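Short-chain dehydrogenase/reductase SDR (Vibrio parahaemolyticus, PDB 3GUY) probably catalyses an NAD(P)(H)-dependent oxidation or reduction, as expected of a short-chain dehydrogenase/reductase with a Rossmann fold. Local coordinates at residues K119-A133 with L161-G174. The protein carries 2 engineered substitutions. Numbering follows the deposited sequence.
Sequences KDQPVNVVMIMSTAA and LKGKPMKIIAVYPG
V171 O accepts from M129 N at 2.7 Å, one of six main-chain bonds that run from V123 to V171 and zip strands 124-128 and 167-174 together in parallel. A seventh, from T131 N to P173 O (2.9 Å), continues the pairing past the first strand, although its donor stands above the carbonyl plane. At the other end K167, which also makes a cation-pi contact with Y214, bends at its third and fourth torsions to bring NZ to N124 OD1 (2.7 Å); the two side chains lie alongside each other and point the same way.

On the face bearing V126, I128 and V171, V126 CG1 meets V171 CG2 at 3.5 Å, while CG2 of I128, anti to its own backbone N, packs on the P173 ring. On the face bearing V125, M127 and A170, M166, extended as far as its sulfur and then bent at chi3, reaches V125 CG2 with CE (3.7 Å). The M129 chain turns at chi3 (-74°) and sets CE 3.6 Å from Y172 CE1; the same methyl touches A170 CB. M129 SD lies obliquely to the Y172 ring, 5.0 Å from its centroid, in a Met-aromatic contact. S130 O lies in the plane of the tyrosine ring, at its edge, 3.3 Å from Y172 CD1. S130 OG accepts the A132 N-H, closing an ST turn where the chain leaves the sheet.

Helix 141-160 links the strands, and its V150 touches M129, completing a beta-alpha-beta crossover in the parallel sheet of the Rossmann fold of short-chain dehydrogenases.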
ATOM      1  N   LYS D 119      20.659 -18.729  -5.565  1.00 35.29           N
ATOM      2  CA  LYS D 119      20.559 -17.283  -5.795  1.00 36.78           C
ATOM      3  C   LYS D 119      21.375 -16.807  -6.993  1.00 37.79           C
ATOM      4  O   LYS D 119      21.009 -15.830  -7.633  1.00 37.93           O
ATOM      5  CB  LYS D 119      20.897 -16.463  -4.543  1.00 36.77           C
ATOM      6  CG  LYS D 119      22.254 -16.699  -3.965  1.00 39.18           C
ATOM      7  CD  LYS D 119      22.582 -15.725  -2.847  1.00 41.41           C
ATOM      8  CE  LYS D 119      23.893 -16.079  -2.127  1.00 41.71           C
ATOM      9  NZ  LYS D 119      23.846 -17.385  -1.411  1.00 45.32           N
ATOM     10  N   ASP D 120      22.495 -17.470  -7.280  1.00 39.18           N
ATOM     11  CA  ASP D 120      23.378 -17.073  -8.390  1.00 39.58           C
ATOM     12  C   ASP D 120      23.048 -17.857  -9.690  1.00 39.60           C
ATOM     13  O   ASP D 120      23.776 -17.760 -10.681  1.00 39.33           O
ATOM     14  CB  ASP D 120      24.848 -17.269  -7.988  1.00 40.29           C
ATOM     15  CG  ASP D 120      25.355 -16.208  -6.997  1.00 43.02           C
ATOM     16  OD1 ASP D 120      24.714 -15.140  -6.831  1.00 46.79           O
ATOM     17  OD2 ASP D 120      26.433 -16.428  -6.385  1.00 44.80           O
ATOM     18  N   GLN D 121      21.947 -18.619  -9.667  1.00 39.08           N
ATOM     19  CA  GLN D 121      21.426 -19.366 -10.824  1.00 38.62           C
ATOM     20  C   GLN D 121      20.195 -18.645 -11.401  1.00 38.49           C
ATOM     21  O   GLN D 121      19.433 -18.045 -10.661  1.00 37.18           O
ATOM     22  CB  GLN D 121      20.978 -20.770 -10.408  1.00 38.79           C
ATOM     23  CG  GLN D 121      22.065 -21.662  -9.805  1.00 39.79           C
ATOM     24  CD  GLN D 121      23.101 -22.119 -10.826  1.00 42.27           C
ATOM     25  OE1 GLN D 121      22.841 -22.184 -12.034  1.00 45.52           O
ATOM     26  NE2 GLN D 121      24.291 -22.439 -10.334  1.00 44.56           N
ATOM     27  N   PRO D 122      19.992 -18.714 -12.721  1.00 38.33           N
ATOM     28  CA  PRO D 122      18.800 -18.064 -13.304  1.00 37.80           C
ATOM     29  C   PRO D 122      17.537 -18.898 -13.013  1.00 36.29           C
ATOM     30  O   PRO D 122      17.085 -19.663 -13.836  1.00 37.10           O
ATOM     31  CB  PRO D 122      19.135 -18.001 -14.798  1.00 38.07           C
ATOM     32  CG  PRO D 122      19.987 -19.269 -15.027  1.00 38.78           C
ATOM     33  CD  PRO D 122      20.760 -19.493 -13.718  1.00 38.91           C
ATOM     34  N   VAL D 123      17.013 -18.787 -11.809  1.00 34.09           N
ATOM     35  CA  VAL D 123      15.805 -19.524 -11.445  1.00 33.10           C
ATOM     36  C   VAL D 123      14.670 -18.492 -11.346  1.00 32.00           C
ATOM     37  O   VAL D 123      14.906 -17.364 -10.991  1.00 31.57           O
ATOM     38  CB  VAL D 123      15.976 -20.306 -10.116  1.00 32.73           C
ATOM     39  CG1 VAL D 123      14.681 -21.079  -9.752  1.00 32.49           C
ATOM     40  CG2 VAL D 123      17.116 -21.274 -10.219  1.00 33.02           C
ATOM     41  N   ASN D 124      13.469 -18.875 -11.748  1.00 31.87           N
ATOM     42  CA  ASN D 124      12.291 -18.015 -11.606  1.00 31.04           C
ATOM     43  C   ASN D 124      11.496 -18.622 -10.483  1.00 29.23           C
ATOM     44  O   ASN D 124      11.047 -19.767 -10.585  1.00 29.39           O
ATOM     45  CB  ASN D 124      11.430 -17.980 -12.894  1.00 31.46           C
ATOM     46  CG  ASN D 124      12.000 -17.042 -13.968  1.00 34.58           C
ATOM     47  OD1 ASN D 124      12.804 -16.128 -13.676  1.00 35.24           O
ATOM     48  ND2 ASN D 124      11.588 -17.275 -15.239  1.00 36.21           N
ATOM     49  N   VAL D 125      11.386 -17.891  -9.375  1.00 27.77           N
ATOM     50  CA  VAL D 125      10.636 -18.368  -8.247  1.00 27.07           C
ATOM     51  C   VAL D 125       9.268 -17.714  -8.301  1.00 25.87           C
ATOM     52  O   VAL D 125       9.157 -16.508  -8.195  1.00 26.37           O
ATOM     53  CB  VAL D 125      11.382 -18.055  -6.956  1.00 26.90           C
ATOM     54  CG1 VAL D 125      10.575 -18.485  -5.791  1.00 25.26           C
ATOM     55  CG2 VAL D 125      12.749 -18.798  -6.991  1.00 26.21           C
ATOM     56  N   VAL D 126       8.248 -18.509  -8.522  1.00 25.14           N
ATOM     57  CA  VAL D 126       6.907 -18.011  -8.637  1.00 25.06           C
ATOM     58  C   VAL D 126       6.221 -18.206  -7.292  1.00 24.58           C
ATOM     59  O   VAL D 126       5.815 -19.316  -6.924  1.00 23.03           O
ATOM     60  CB  VAL D 126       6.112 -18.710  -9.737  1.00 24.01           C
ATOM     61  CG1 VAL D 126       4.663 -18.155  -9.775  1.00 22.61           C
ATOM     62  CG2 VAL D 126       6.835 -18.578 -11.113  1.00 23.89           C
ATOM     63  N   MET D 127       6.033 -17.102  -6.581  1.00 25.69           N
ATOM     64  CA  MET D 127       5.349 -17.167  -5.277  1.00 24.64           C
ATOM     65  C   MET D 127       3.846 -16.868  -5.385  1.00 24.89           C
ATOM     66  O   MET D 127       3.433 -15.742  -5.623  1.00 23.56           O
ATOM     67  CB  MET D 127       6.054 -16.225  -4.318  1.00 26.00           C
ATOM     68  CG  MET D 127       7.555 -16.580  -4.061  1.00 28.73           C
ATOM     69  SD  MET D 127       7.874 -18.124  -3.094  1.00 22.73           S
ATOM     70  CE  MET D 127       6.783 -17.611  -1.691  1.00 27.57           C
ATOM     71  N   ILE D 128       3.006 -17.875  -5.180  1.00 24.93           N
ATOM     72  CA  ILE D 128       1.574 -17.661  -5.291  1.00 25.43           C
ATOM     73  C   ILE D 128       0.994 -17.283  -3.935  1.00 24.35           C
ATOM     74  O   ILE D 128       1.146 -18.018  -2.942  1.00 23.75           O
ATOM     75  CB  ILE D 128       0.848 -18.851  -5.888  1.00 27.00           C
ATOM     76  CG1 ILE D 128       1.444 -19.161  -7.292  1.00 28.24           C
ATOM     77  CG2 ILE D 128      -0.645 -18.578  -5.961  1.00 26.75           C
ATOM     78  CD1 ILE D 128       0.871 -20.361  -7.897  1.00 29.22           C
ATOM     79  N   MET D 129       0.345 -16.118  -3.896  1.00 22.83           N
ATOM     80  CA  MET D 129      -0.177 -15.595  -2.643  1.00 22.77           C
ATOM     81  C   MET D 129      -1.698 -15.568  -2.785  1.00 22.39           C
ATOM     82  O   MET D 129      -2.324 -16.589  -3.022  1.00 22.58           O
ATOM     83  CB  MET D 129       0.468 -14.207  -2.298  1.00 21.98           C
ATOM     84  CG  MET D 129       1.888 -14.328  -1.764  1.00 21.21           C
ATOM     85  SD  MET D 129       2.887 -12.862  -1.732  1.00 15.79           S
ATOM     86  CE  MET D 129       3.177 -12.821  -3.538  1.00 21.92           C
ATOM     87  N   SER D 130      -2.300 -14.405  -2.674  1.00 21.94           N
ATOM     88  CA  SER D 130      -3.748 -14.283  -2.723  1.00 22.35           C
ATOM     89  C   SER D 130      -3.991 -12.793  -2.781  1.00 21.34           C
ATOM     90  O   SER D 130      -3.090 -11.986  -2.421  1.00 21.59           O
ATOM     91  CB  SER D 130      -4.394 -14.867  -1.458  1.00 22.77           C
ATOM     92  OG  SER D 130      -5.630 -14.222  -1.183  1.00 23.81           O
ATOM     93  N   THR D 131      -5.167 -12.404  -3.272  1.00 20.89           N
ATOM     94  CA  THR D 131      -5.584 -10.995  -3.190  1.00 20.67           C
ATOM     95  C   THR D 131      -5.664 -10.531  -1.734  1.00 21.23           C
ATOM     96  O   THR D 131      -5.487  -9.337  -1.477  1.00 21.76           O
ATOM     97  CB  THR D 131      -6.876 -10.712  -3.942  1.00 20.97           C
ATOM     98  OG1 THR D 131      -7.911 -11.592  -3.496  1.00 21.27           O
ATOM     99  CG2 THR D 131      -6.628 -10.949  -5.457  1.00 18.46           C
ATOM    100  N   ALA D 132      -5.820 -11.467  -0.802  1.00 21.12           N
ATOM    101  CA  ALA D 132      -5.798 -11.157   0.649  1.00 21.67           C
ATOM    102  C   ALA D 132      -4.440 -10.577   1.132  1.00 20.74           C
ATOM    103  O   ALA D 132      -4.356 -10.056   2.231  1.00 20.67           O
ATOM    104  CB  ALA D 132      -6.174 -12.390   1.470  1.00 20.09           C
ATOM    105  N   ALA D 133      -3.379 -10.713   0.330  1.00 21.61           N
ATOM    106  CA  ALA D 133      -2.057 -10.153   0.610  1.00 20.95           C
ATOM    107  C   ALA D 133      -2.008  -8.661   0.396  1.00 21.59           C
ATOM    108  O   ALA D 133      -1.127  -7.993   0.879  1.00 20.35           O
ATOM    109  CB  ALA D 133      -0.946 -10.874  -0.297  1.00 21.60           C
ATOM    110  N   LEU D 161      18.050  -9.647  -3.749  1.00 29.38           N
ATOM    111  CA  LEU D 161      18.356 -10.293  -5.005  1.00 29.86           C
ATOM    112  C   LEU D 161      18.675  -9.320  -6.130  1.00 30.96           C
ATOM    113  O   LEU D 161      18.877  -9.741  -7.273  1.00 30.67           O
ATOM    114  CB  LEU D 161      17.232 -11.225  -5.409  1.00 29.15           C
ATOM    115  CG  LEU D 161      17.015 -12.514  -4.614  1.00 28.19           C
ATOM    116  CD1 LEU D 161      15.733 -13.171  -5.082  1.00 23.57           C
ATOM    117  CD2 LEU D 161      18.172 -13.518  -4.753  1.00 23.74           C
ATOM    118  N   LYS D 162      18.776  -8.040  -5.814  1.00 32.70           N
ATOM    119  CA  LYS D 162      19.222  -7.051  -6.779  1.00 34.70           C
ATOM    120  C   LYS D 162      20.533  -7.522  -7.473  1.00 35.13           C
ATOM    121  O   LYS D 162      21.520  -7.841  -6.824  1.00 33.90           O
ATOM    122  CB  LYS D 162      19.450  -5.709  -6.085  1.00 36.00           C
ATOM    123  CG  LYS D 162      19.426  -4.483  -7.007  1.00 40.04           C
ATOM    124  CD  LYS D 162      19.201  -3.173  -6.209  1.00 44.91           C
ATOM    125  CE  LYS D 162      20.527  -2.527  -5.717  1.00 47.56           C
ATOM    126  NZ  LYS D 162      20.295  -1.227  -4.934  1.00 48.00           N
ATOM    127  N   GLY D 163      20.512  -7.595  -8.798  1.00 36.21           N
ATOM    128  CA  GLY D 163      21.738  -7.906  -9.561  1.00 36.49           C
ATOM    129  C   GLY D 163      22.033  -9.386  -9.648  1.00 37.21           C
ATOM    130  O   GLY D 163      23.025  -9.773 -10.220  1.00 38.43           O
ATOM    131  N   LYS D 164      21.164 -10.223  -9.097  1.00 36.87           N
ATOM    132  CA  LYS D 164      21.341 -11.654  -9.159  1.00 36.66           C
ATOM    133  C   LYS D 164      20.427 -12.141 -10.221  1.00 35.33           C
ATOM    134  O   LYS D 164      19.524 -11.414 -10.608  1.00 35.80           O
ATOM    135  CB  LYS D 164      21.044 -12.305  -7.801  1.00 36.69           C
ATOM    136  CG  LYS D 164      22.024 -11.813  -6.777  1.00 38.35           C
ATOM    137  CD  LYS D 164      22.425 -12.869  -5.756  1.00 40.49           C
ATOM    138  CE  LYS D 164      23.559 -12.346  -4.887  1.00 42.40           C
ATOM    139  NZ  LYS D 164      23.188 -11.085  -4.215  1.00 45.14           N
ATOM    140  N   PRO D 165      20.695 -13.335 -10.747  1.00 33.92           N
ATOM    141  CA  PRO D 165      19.892 -13.875 -11.815  1.00 32.56           C
ATOM    142  C   PRO D 165      18.584 -14.489 -11.351  1.00 31.41           C
ATOM    143  O   PRO D 165      17.674 -14.652 -12.160  1.00 30.31           O
ATOM    144  CB  PRO D 165      20.783 -14.954 -12.413  1.00 33.23           C
ATOM    145  CG  PRO D 165      21.681 -15.355 -11.326  1.00 34.23           C
ATOM    146  CD  PRO D 165      21.858 -14.189 -10.430  1.00 33.98           C
ATOM    147  N   MET D 166      18.512 -14.893 -10.082  1.00 29.23           N
ATOM    148  CA  MET D 166      17.255 -15.399  -9.534  1.00 28.05           C
ATOM    149  C   MET D 166      16.283 -14.192  -9.445  1.00 26.70           C
ATOM    150  O   MET D 166      16.667 -13.116  -9.075  1.00 24.77           O
ATOM    151  CB  MET D 166      17.470 -16.040  -8.147  1.00 27.80           C
ATOM    152  CG  MET D 166      16.183 -16.566  -7.457  1.00 27.91           C
ATOM    153  SD  MET D 166      16.455 -17.323  -5.794  1.00 20.73           S
ATOM    154  CE  MET D 166      16.328 -18.976  -6.207  1.00 24.51           C
ATOM    155  N   LYS D 167      15.035 -14.454  -9.781  1.00 27.55           N
ATOM    156  CA  LYS D 167      13.969 -13.464  -9.769  1.00 27.12           C
ATOM    157  C   LYS D 167      12.771 -14.025  -9.033  1.00 24.56           C
ATOM    158  O   LYS D 167      12.522 -15.204  -9.090  1.00 24.24           O
ATOM    159  CB  LYS D 167      13.528 -13.211 -11.214  1.00 28.07           C
ATOM    160  CG  LYS D 167      14.207 -12.040 -11.837  1.00 32.75           C
ATOM    161  CD  LYS D 167      14.104 -12.037 -13.360  1.00 36.40           C
ATOM    162  CE  LYS D 167      12.876 -12.738 -13.942  1.00 37.57           C
ATOM    163  NZ  LYS D 167      13.345 -13.783 -14.904  1.00 38.21           N
ATOM    164  N   ILE D 168      12.006 -13.164  -8.377  1.00 22.16           N
ATOM    165  CA  ILE D 168      10.759 -13.623  -7.779  1.00 22.18           C
ATOM    166  C   ILE D 168       9.549 -13.007  -8.524  1.00 20.73           C
ATOM    167  O   ILE D 168       9.483 -11.810  -8.733  1.00 21.88           O
ATOM    168  CB  ILE D 168      10.691 -13.270  -6.270  1.00 22.03           C
ATOM    169  CG1 ILE D 168      11.774 -14.003  -5.477  1.00 21.81           C
ATOM    170  CG2 ILE D 168       9.346 -13.673  -5.689  1.00 22.26           C
ATOM    171  CD1 ILE D 168      11.921 -13.483  -4.028  1.00 22.27           C
ATOM    172  N   ILE D 169       8.617 -13.861  -8.904  1.00 22.01           N
ATOM    173  CA  ILE D 169       7.370 -13.485  -9.619  1.00 22.04           C
ATOM    174  C   ILE D 169       6.236 -13.621  -8.606  1.00 21.07           C
ATOM    175  O   ILE D 169       6.133 -14.631  -7.906  1.00 20.39           O
ATOM    176  CB  ILE D 169       7.061 -14.399 -10.834  1.00 21.48           C
ATOM    177  CG1 ILE D 169       8.296 -14.554 -11.751  1.00 24.62           C
ATOM    178  CG2 ILE D 169       5.774 -13.938 -11.635  1.00 20.34           C
ATOM    179  CD1 ILE D 169       8.893 -13.325 -12.129  1.00 26.56           C
ATOM    180  N   ALA D 170       5.470 -12.546  -8.453  1.00 20.85           N
ATOM    181  CA  ALA D 170       4.401 -12.514  -7.436  1.00 19.66           C
ATOM    182  C   ALA D 170       3.077 -12.708  -8.129  1.00 19.01           C
ATOM    183  O   ALA D 170       2.770 -12.042  -9.090  1.00 20.16           O
ATOM    184  CB  ALA D 170       4.418 -11.187  -6.650  1.00 19.51           C
ATOM    185  N   VAL D 171       2.292 -13.647  -7.652  1.00 18.77           N
ATOM    186  CA  VAL D 171       1.006 -13.942  -8.242  1.00 19.49           C
ATOM    187  C   VAL D 171      -0.036 -13.858  -7.138  1.00 20.52           C
ATOM    188  O   VAL D 171       0.180 -14.423  -6.054  1.00 18.91           O
ATOM    189  CB  VAL D 171       0.979 -15.380  -8.822  1.00 19.13           C
ATOM    190  CG1 VAL D 171      -0.340 -15.625  -9.499  1.00 20.24           C
ATOM    191  CG2 VAL D 171       2.231 -15.635  -9.752  1.00 18.78           C
ATOM    192  N   TYR D 172      -1.146 -13.157  -7.426  1.00 20.96           N
ATOM    193  CA  TYR D 172      -2.214 -12.890  -6.461  1.00 20.53           C
ATOM    194  C   TYR D 172      -3.556 -13.298  -7.026  1.00 22.00           C
ATOM    195  O   TYR D 172      -4.205 -12.507  -7.720  1.00 23.40           O
ATOM    196  CB  TYR D 172      -2.280 -11.405  -6.072  1.00 21.81           C
ATOM    197  CG  TYR D 172      -0.976 -10.819  -5.572  1.00 19.87           C
ATOM    198  CD1 TYR D 172      -0.620 -10.884  -4.228  1.00 18.70           C
ATOM    199  CD2 TYR D 172      -0.078 -10.247  -6.449  1.00 21.95           C
ATOM    200  CE1 TYR D 172       0.575 -10.347  -3.765  1.00 21.03           C
ATOM    201  CE2 TYR D 172       1.158  -9.703  -5.992  1.00 22.96           C
ATOM    202  CZ  TYR D 172       1.454  -9.743  -4.646  1.00 22.59           C
ATOM    203  OH  TYR D 172       2.666  -9.243  -4.231  1.00 21.27           O
ATOM    204  N   PRO D 173      -3.961 -14.549  -6.789  1.00 22.50           N
ATOM    205  CA  PRO D 173      -5.270 -14.959  -7.224  1.00 23.18           C
ATOM    206  C   PRO D 173      -6.356 -14.550  -6.253  1.00 24.58           C
ATOM    207  O   PRO D 173      -6.141 -14.540  -5.028  1.00 22.25           O
ATOM    208  CB  PRO D 173      -5.187 -16.479  -7.274  1.00 23.39           C
ATOM    209  CG  PRO D 173      -3.891 -16.851  -6.731  1.00 24.57           C
ATOM    210  CD  PRO D 173      -3.075 -15.677  -6.449  1.00 22.06           C
ATOM    211  N   GLY D 174      -7.539 -14.296  -6.797  1.00 26.13           N
ATOM    212  CA  GLY D 174      -8.719 -14.026  -5.966  1.00 28.49           C
ATOM    213  C   GLY D 174      -9.910 -14.711  -6.584  1.00 30.34           C
ATOM    214  O   GLY D 174     -10.006 -14.816  -7.801  1.00 30.54           O
TER